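Local coordinates for protein D-mannonate dehydratase (Streptococcus suis, PDB 3BDK) that probably catalyses the dehydration of D-mannonate to 2-dehydro-3-deoxy-D-gluconate and water, with ferrous iron or manganese as cofactor, at residues Glu191-Lys203 against Ile233-Tyr247. Sequence-based numbering, arbitrary orientation.
Sequences EEDLWANLEYFIK and IITGQEAVERFLNLY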
loop_
_atom_site.group_PDB
_atom_site.type_symbol
_atom_site.label_atom_id
_atom_site.label_comp_id
_atom_site.label_asym_id
_atom_site.label_seq_id
_atom_site.Cartn_x
_atom_site.Cartn_y
_atom_site.Cartn_z
ATOM N N GLU A 191 -17.530 36.756 5.959
ATOM C CA GLU A 191 -17.884 35.342 6.115
ATOM C C GLU A 191 -19.381 35.137 5.923
ATOM O O GLU A 191 -19.790 34.346 5.073
ATOM C CB GLU A 191 -17.392 34.779 7.447
ATOM C CG GLU A 191 -15.859 34.769 7.565
ATOM C CD GLU A 191 -15.333 33.932 8.725
ATOM O OE1 GLU A 191 -16.123 33.223 9.379
ATOM O OE2 GLU A 191 -14.111 33.962 8.979
ATOM N N GLU A 192 -20.190 35.889 6.668
ATOM C CA GLU A 192 -21.642 35.817 6.556
ATOM C C GLU A 192 -22.145 36.073 5.135
ATOM O O GLU A 192 -23.108 35.442 4.687
ATOM C CB GLU A 192 -22.317 36.751 7.555
ATOM C CG GLU A 192 -22.195 36.305 9.013
ATOM C CD GLU A 192 -22.935 35.003 9.324
ATOM O OE1 GLU A 192 -24.006 34.733 8.718
ATOM O OE2 GLU A 192 -22.439 34.245 10.190
ATOM N N ASP A 193 -21.497 36.982 4.422
ATOM C CA ASP A 193 -21.837 37.210 3.025
ATOM C C ASP A 193 -21.659 35.925 2.221
ATOM O O ASP A 193 -22.519 35.577 1.380
ATOM C CB ASP A 193 -20.962 38.301 2.408
ATOM C CG ASP A 193 -21.246 39.654 2.977
ATOM O OD1 ASP A 193 -20.454 40.588 2.730
ATOM O OD2 ASP A 193 -22.270 39.790 3.668
ATOM N N LEU A 194 -20.535 35.236 2.481
ATOM C CA LEU A 194 -20.168 34.022 1.756
ATOM C C LEU A 194 -21.045 32.865 2.196
ATOM O O LEU A 194 -21.341 31.982 1.402
ATOM C CB LEU A 194 -18.695 33.678 1.958
ATOM C CG LEU A 194 -18.086 32.679 0.972
ATOM C CD1 LEU A 194 -17.986 33.296 -0.421
ATOM C CD2 LEU A 194 -16.741 32.234 1.438
ATOM N N TRP A 195 -21.461 32.862 3.454
ATOM C CA TRP A 195 -22.484 31.906 3.873
ATOM C C TRP A 195 -23.744 32.126 3.043
ATOM O O TRP A 195 -24.248 31.196 2.433
ATOM C CB TRP A 195 -22.776 31.986 5.379
ATOM C CG TRP A 195 -21.816 31.177 6.226
ATOM C CD1 TRP A 195 -20.892 31.664 7.099
ATOM C CD2 TRP A 195 -21.694 29.740 6.276
ATOM N NE1 TRP A 195 -20.212 30.629 7.692
ATOM C CE2 TRP A 195 -20.679 29.441 7.198
ATOM C CE3 TRP A 195 -22.346 28.682 5.627
ATOM C CZ2 TRP A 195 -20.297 28.131 7.491
ATOM C CZ3 TRP A 195 -21.966 27.375 5.920
ATOM C CH2 TRP A 195 -20.956 27.111 6.838
ATOM N N ALA A 196 -24.193 33.378 2.976
ATOM C CA ALA A 196 -25.358 33.776 2.177
ATOM C C ALA A 196 -25.236 33.424 0.695
ATOM O O ALA A 196 -26.198 32.981 0.081
ATOM C CB ALA A 196 -25.625 35.267 2.338
ATOM N N ASN A 197 -24.063 33.634 0.119
ATOM C CA ASN A 197 -23.877 33.301 -1.266
ATOM C C ASN A 197 -24.020 31.800 -1.488
ATOM O O ASN A 197 -24.574 31.369 -2.513
ATOM C CB ASN A 197 -22.544 33.840 -1.754
ATOM C CG ASN A 197 -22.483 35.359 -1.688
ATOM O OD1 ASN A 197 -23.490 36.017 -1.447
ATOM N ND2 ASN A 197 -21.305 35.918 -1.905
ATOM N N LEU A 198 -23.570 31.018 -0.505
ATOM C CA LEU A 198 -23.600 29.570 -0.572
ATOM C C LEU A 198 -25.000 29.060 -0.374
ATOM O O LEU A 198 -25.446 28.169 -1.092
ATOM C CB LEU A 198 -22.687 28.944 0.493
ATOM C CG LEU A 198 -22.711 27.410 0.674
ATOM C CD1 LEU A 198 -22.248 26.664 -0.580
ATOM C CD2 LEU A 198 -21.873 26.993 1.869
ATOM N N GLU A 199 -25.684 29.605 0.622
ATOM C CA GLU A 199 -27.039 29.196 0.899
ATOM C C GLU A 199 -27.927 29.379 -0.335
ATOM O O GLU A 199 -28.703 28.492 -0.690
ATOM C CB GLU A 199 -27.584 29.978 2.072
ATOM C CG GLU A 199 -28.769 29.289 2.729
ATOM C CD GLU A 199 -29.533 30.215 3.625
ATOM O OE1 GLU A 199 -28.892 31.135 4.190
ATOM O OE2 GLU A 199 -30.769 30.031 3.742
ATOM N N TYR A 200 -27.779 30.528 -0.988
ATOM C CA TYR A 200 -28.471 30.830 -2.221
ATOM C C TYR A 200 -28.203 29.762 -3.272
ATOM O O TYR A 200 -29.130 29.275 -3.929
ATOM C CB TYR A 200 -27.999 32.179 -2.746
ATOM C CG TYR A 200 -28.765 32.701 -3.951
ATOM C CD1 TYR A 200 -29.946 33.438 -3.787
ATOM C CD2 TYR A 200 -28.299 32.481 -5.245
ATOM C CE1 TYR A 200 -30.643 33.934 -4.881
ATOM C CE2 TYR A 200 -28.985 32.968 -6.349
ATOM C CZ TYR A 200 -30.156 33.700 -6.165
ATOM O OH TYR A 200 -30.842 34.188 -7.259
ATOM N N PHE A 201 -26.926 29.422 -3.423
ATOM C CA PHE A 201 -26.456 28.384 -4.351
ATOM C C PHE A 201 -27.017 27.001 -4.004
ATOM O O PHE A 201 -27.475 26.283 -4.880
ATOM C CB PHE A 201 -24.918 28.375 -4.351
ATOM C CG PHE A 201 -24.294 27.281 -5.173
ATOM C CD1 PHE A 201 -23.694 26.187 -4.551
ATOM C CD2 PHE A 201 -24.251 27.369 -6.564
ATOM C CE1 PHE A 201 -23.095 25.187 -5.296
ATOM C CE2 PHE A 201 -23.641 26.374 -7.324
ATOM C CZ PHE A 201 -23.070 25.276 -6.691
ATOM N N ILE A 202 -26.988 26.655 -2.723
ATOM C CA ILE A 202 -27.447 25.357 -2.248
ATOM C C ILE A 202 -28.941 25.177 -2.513
ATOM O O ILE A 202 -29.338 24.252 -3.223
ATOM C CB ILE A 202 -27.101 25.135 -0.744
ATOM C CG1 ILE A 202 -25.599 24.877 -0.556
ATOM C CG2 ILE A 202 -27.899 24.004 -0.141
ATOM C CD1 ILE A 202 -24.994 23.734 -1.403
ATOM N N LYS A 203 -29.774 26.068 -1.982
ATOM C CA LYS A 203 -31.214 25.848 -2.117
ATOM C C LYS A 203 -31.646 25.930 -3.563
ATOM O O LYS A 203 -32.676 25.386 -3.922
ATOM C CB LYS A 203 -32.073 26.704 -1.164
ATOM C CG LYS A 203 -31.806 28.204 -1.175
ATOM C CD LYS A 203 -32.652 28.949 -0.127
ATOM C CE LYS A 203 -32.389 28.411 1.263
ATOM N NZ LYS A 203 -30.948 28.047 1.417
ATOM N N ILE A 233 -14.962 29.496 4.926
ATOM C CA ILE A 233 -16.035 29.085 5.826
ATOM C C ILE A 233 -16.140 27.575 6.056
ATOM O O ILE A 233 -16.663 27.123 7.093
ATOM C CB ILE A 233 -17.423 29.699 5.444
ATOM C CG1 ILE A 233 -17.807 29.380 3.984
ATOM C CG2 ILE A 233 -17.449 31.198 5.745
ATOM C CD1 ILE A 233 -19.216 29.832 3.610
ATOM N N ILE A 234 -15.648 26.783 5.120
ATOM C CA ILE A 234 -15.735 25.353 5.306
ATOM C C ILE A 234 -14.449 24.903 5.962
ATOM O O ILE A 234 -13.528 24.405 5.320
ATOM C CB ILE A 234 -16.117 24.600 4.001
ATOM C CG1 ILE A 234 -17.209 25.384 3.253
ATOM C CG2 ILE A 234 -16.672 23.232 4.329
ATOM C CD1 ILE A 234 -18.516 25.595 4.081
ATOM N N THR A 235 -14.414 25.087 7.269
ATOM C CA THR A 235 -13.167 25.097 8.003
ATOM C C THR A 235 -13.136 24.167 9.240
ATOM O O THR A 235 -12.056 23.899 9.759
ATOM C CB THR A 235 -12.791 26.587 8.404
ATOM O OG1 THR A 235 -13.805 27.146 9.240
ATOM C CG2 THR A 235 -12.621 27.490 7.181
ATOM N N GLY A 236 -14.300 23.676 9.697
ATOM C CA GLY A 236 -14.395 22.861 10.921
ATOM C C GLY A 236 -15.782 22.350 11.329
ATOM O O GLY A 236 -16.764 22.483 10.588
ATOM N N GLN A 237 -15.863 21.771 12.531
ATOM C CA GLN A 237 -17.091 21.134 13.036
ATOM C C GLN A 237 -18.329 22.015 12.955
ATOM O O GLN A 237 -19.373 21.555 12.505
ATOM C CB GLN A 237 -16.906 20.636 14.476
ATOM C CG GLN A 237 -18.159 19.989 15.117
ATOM C CD GLN A 237 -18.773 18.846 14.289
ATOM O OE1 GLN A 237 -18.073 18.115 13.583
ATOM N NE2 GLN A 237 -20.090 18.694 14.382
ATOM N N GLU A 238 -18.202 23.272 13.400
ATOM C CA GLU A 238 -19.269 24.282 13.285
ATOM C C GLU A 238 -19.783 24.446 11.881
ATOM O O GLU A 238 -20.991 24.392 11.645
ATOM C CB GLU A 238 -18.761 25.653 13.725
ATOM C CG GLU A 238 -19.381 26.154 14.980
ATOM C CD GLU A 238 -19.002 25.312 16.160
ATOM O OE1 GLU A 238 -19.650 24.250 16.384
ATOM O OE2 GLU A 238 -18.046 25.727 16.856
ATOM N N ALA A 239 -18.851 24.701 10.966
ATOM C CA ALA A 239 -19.169 24.914 9.576
ATOM C C ALA A 239 -19.992 23.725 9.087
ATOM O O ALA A 239 -21.056 23.901 8.498
ATOM C CB ALA A 239 -17.879 25.088 8.749
ATOM N N VAL A 240 -19.496 22.525 9.364
ATOM C CA VAL A 240 -20.199 21.295 9.019
ATOM C C VAL A 240 -21.680 21.318 9.442
ATOM O O VAL A 240 -22.574 21.202 8.588
ATOM C CB VAL A 240 -19.462 20.025 9.572
ATOM C CG1 VAL A 240 -20.341 18.780 9.475
ATOM C CG2 VAL A 240 -18.189 19.813 8.808
ATOM N N GLU A 241 -21.935 21.476 10.742
ATOM C CA GLU A 241 -23.313 21.498 11.227
ATOM C C GLU A 241 -24.109 22.527 10.427
ATOM O O GLU A 241 -25.149 22.202 9.841
ATOM C CB GLU A 241 -23.376 21.775 12.734
ATOM C CG GLU A 241 -22.829 20.663 13.588
ATOM C CD GLU A 241 -23.079 20.872 15.058
ATOM O OE1 GLU A 241 -24.232 21.235 15.404
ATOM O OE2 GLU A 241 -22.131 20.656 15.870
ATOM N N ARG A 242 -23.584 23.749 10.350
ATOM C CA ARG A 242 -24.242 24.809 9.595
ATOM C C ARG A 242 -24.489 24.427 8.131
ATOM O O ARG A 242 -25.555 24.738 7.585
ATOM C CB ARG A 242 -23.451 26.119 9.654
ATOM C CG ARG A 242 -24.365 27.335 9.610
ATOM C CD ARG A 242 -23.978 28.343 8.530
ATOM N NE ARG A 242 -23.382 29.563 9.069
ATOM C CZ ARG A 242 -23.857 30.790 8.868
ATOM N NH1 ARG A 242 -24.933 30.980 8.109
ATOM N NH2 ARG A 242 -23.237 31.831 9.400
ATOM N N PHE A 243 -23.510 23.775 7.498
ATOM C CA PHE A 243 -23.597 23.528 6.059
ATOM C C PHE A 243 -24.649 22.477 5.774
ATOM O O PHE A 243 -25.471 22.612 4.856
ATOM C CB PHE A 243 -22.282 23.066 5.459
ATOM C CG PHE A 243 -22.410 22.677 4.013
ATOM C CD1 PHE A 243 -22.314 23.642 3.015
ATOM C CD2 PHE A 243 -22.667 21.357 3.653
ATOM C CE1 PHE A 243 -22.449 23.296 1.684
ATOM C CE2 PHE A 243 -22.814 21.005 2.336
ATOM C CZ PHE A 243 -22.703 21.971 1.342
ATOM N N LEU A 244 -24.602 21.418 6.567
ATOM C CA LEU A 244 -25.625 20.421 6.519
ATOM C C LEU A 244 -26.971 21.152 6.591
ATOM O O LEU A 244 -27.808 20.983 5.697
ATOM C CB LEU A 244 -25.401 19.373 7.620
ATOM C CG LEU A 244 -24.579 18.110 7.227
ATOM C CD1 LEU A 244 -23.656 18.270 6.000
ATOM C CD2 LEU A 244 -23.788 17.465 8.391
ATOM N N ASN A 245 -27.128 22.038 7.577
ATOM C CA ASN A 245 -28.431 22.644 7.866
ATOM C C ASN A 245 -28.997 23.600 6.820
ATOM O O ASN A 245 -30.180 23.924 6.874
ATOM C CB ASN A 245 -28.449 23.264 9.259
ATOM C CG ASN A 245 -28.243 22.228 10.358
ATOM O OD1 ASN A 245 -28.238 21.013 10.110
ATOM N ND2 ASN A 245 -28.069 22.703 11.581
ATOM N N LEU A 246 -28.173 24.019 5.860
ATOM C CA LEU A 246 -28.641 24.829 4.717
ATOM C C LEU A 246 -29.731 24.136 3.889
ATOM O O LEU A 246 -30.439 24.777 3.102
ATOM C CB LEU A 246 -27.477 25.194 3.788
ATOM C CG LEU A 246 -26.292 26.009 4.310
ATOM C CD1 LEU A 246 -25.132 25.966 3.330
ATOM C CD2 LEU A 246 -26.703 27.449 4.592
ATOM N N TYR A 247 -29.855 22.827 4.083
ATOM C CA TYR A 247 -30.738 21.980 3.298
ATOM C C TYR A 247 -30.596 20.574 3.866
ATOM O O TYR A 247 -29.851 19.751 3.322
ATOM C CB TYR A 247 -30.308 22.004 1.836
ATOM C CG TYR A 247 -31.352 21.541 0.856
ATOM C CD1 TYR A 247 -31.496 20.190 0.546
ATOM C CD2 TYR A 247 -32.178 22.460 0.211
ATOM C CE1 TYR A 247 -32.459 19.763 -0.375
ATOM C CE2 TYR A 247 -33.145 22.043 -0.705
ATOM C CZ TYR A 247 -33.280 20.695 -0.988
ATOM O OH TYR A 247 -34.225 20.295 -1.889
#
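Both carboxylate oxygens of Glu192 close on a single nitrogen of Arg242: NH2 lies 2.7 Å from OE2 in a salt bridge and gives a nearly straight hydrogen bond (169°) to OE1, 3.1 Å away. The carboxylate comes to the edge of the guanidinium, the planes moderately tilted; a Glu192 chain bent at its second torsion brings it there from a CB that points away from 233-247. One face of the same guanidinium lies flat on the indole of Trp195, planes 8° apart, with CZ of Arg242 3.4 Å from the centroid of the five-membered ring, a cation-pi stack. Arg242 CD adds a CH-pi contact over the six-membered ring, so the arginine spans both rings. Ile233 covers the opposite indole face, its CD1 3.8 Å from the centroid of the five-membered ring and its CG2 near NE1. The indole is clamped between arginine and isoleucine, with the backbone of Ala239 and Phe243 at its edge, which should restrict its rotation. Farther along, Leu198 CD2 meets the edge of the Phe243 ring at CD1, 3.6 Å, and also packs on Leu246 CD1, while Ile202 reaches Phe243 and, through CG2, Tyr247 CB at 3.7 Å. Leu198 and Phe243 continue inward onto Ile218 of strand 215-218. The axis of the 191-203 part of helix 191-210 and that of helix 237-245 run in broadly the same direction, 37° apart and 11.1 Å at closest approach. Such lateral packing of neighbouring helices, joined through an intervening parallel strand, is characteristic of the outer layer of a xylose isomerase-like TIM barrel.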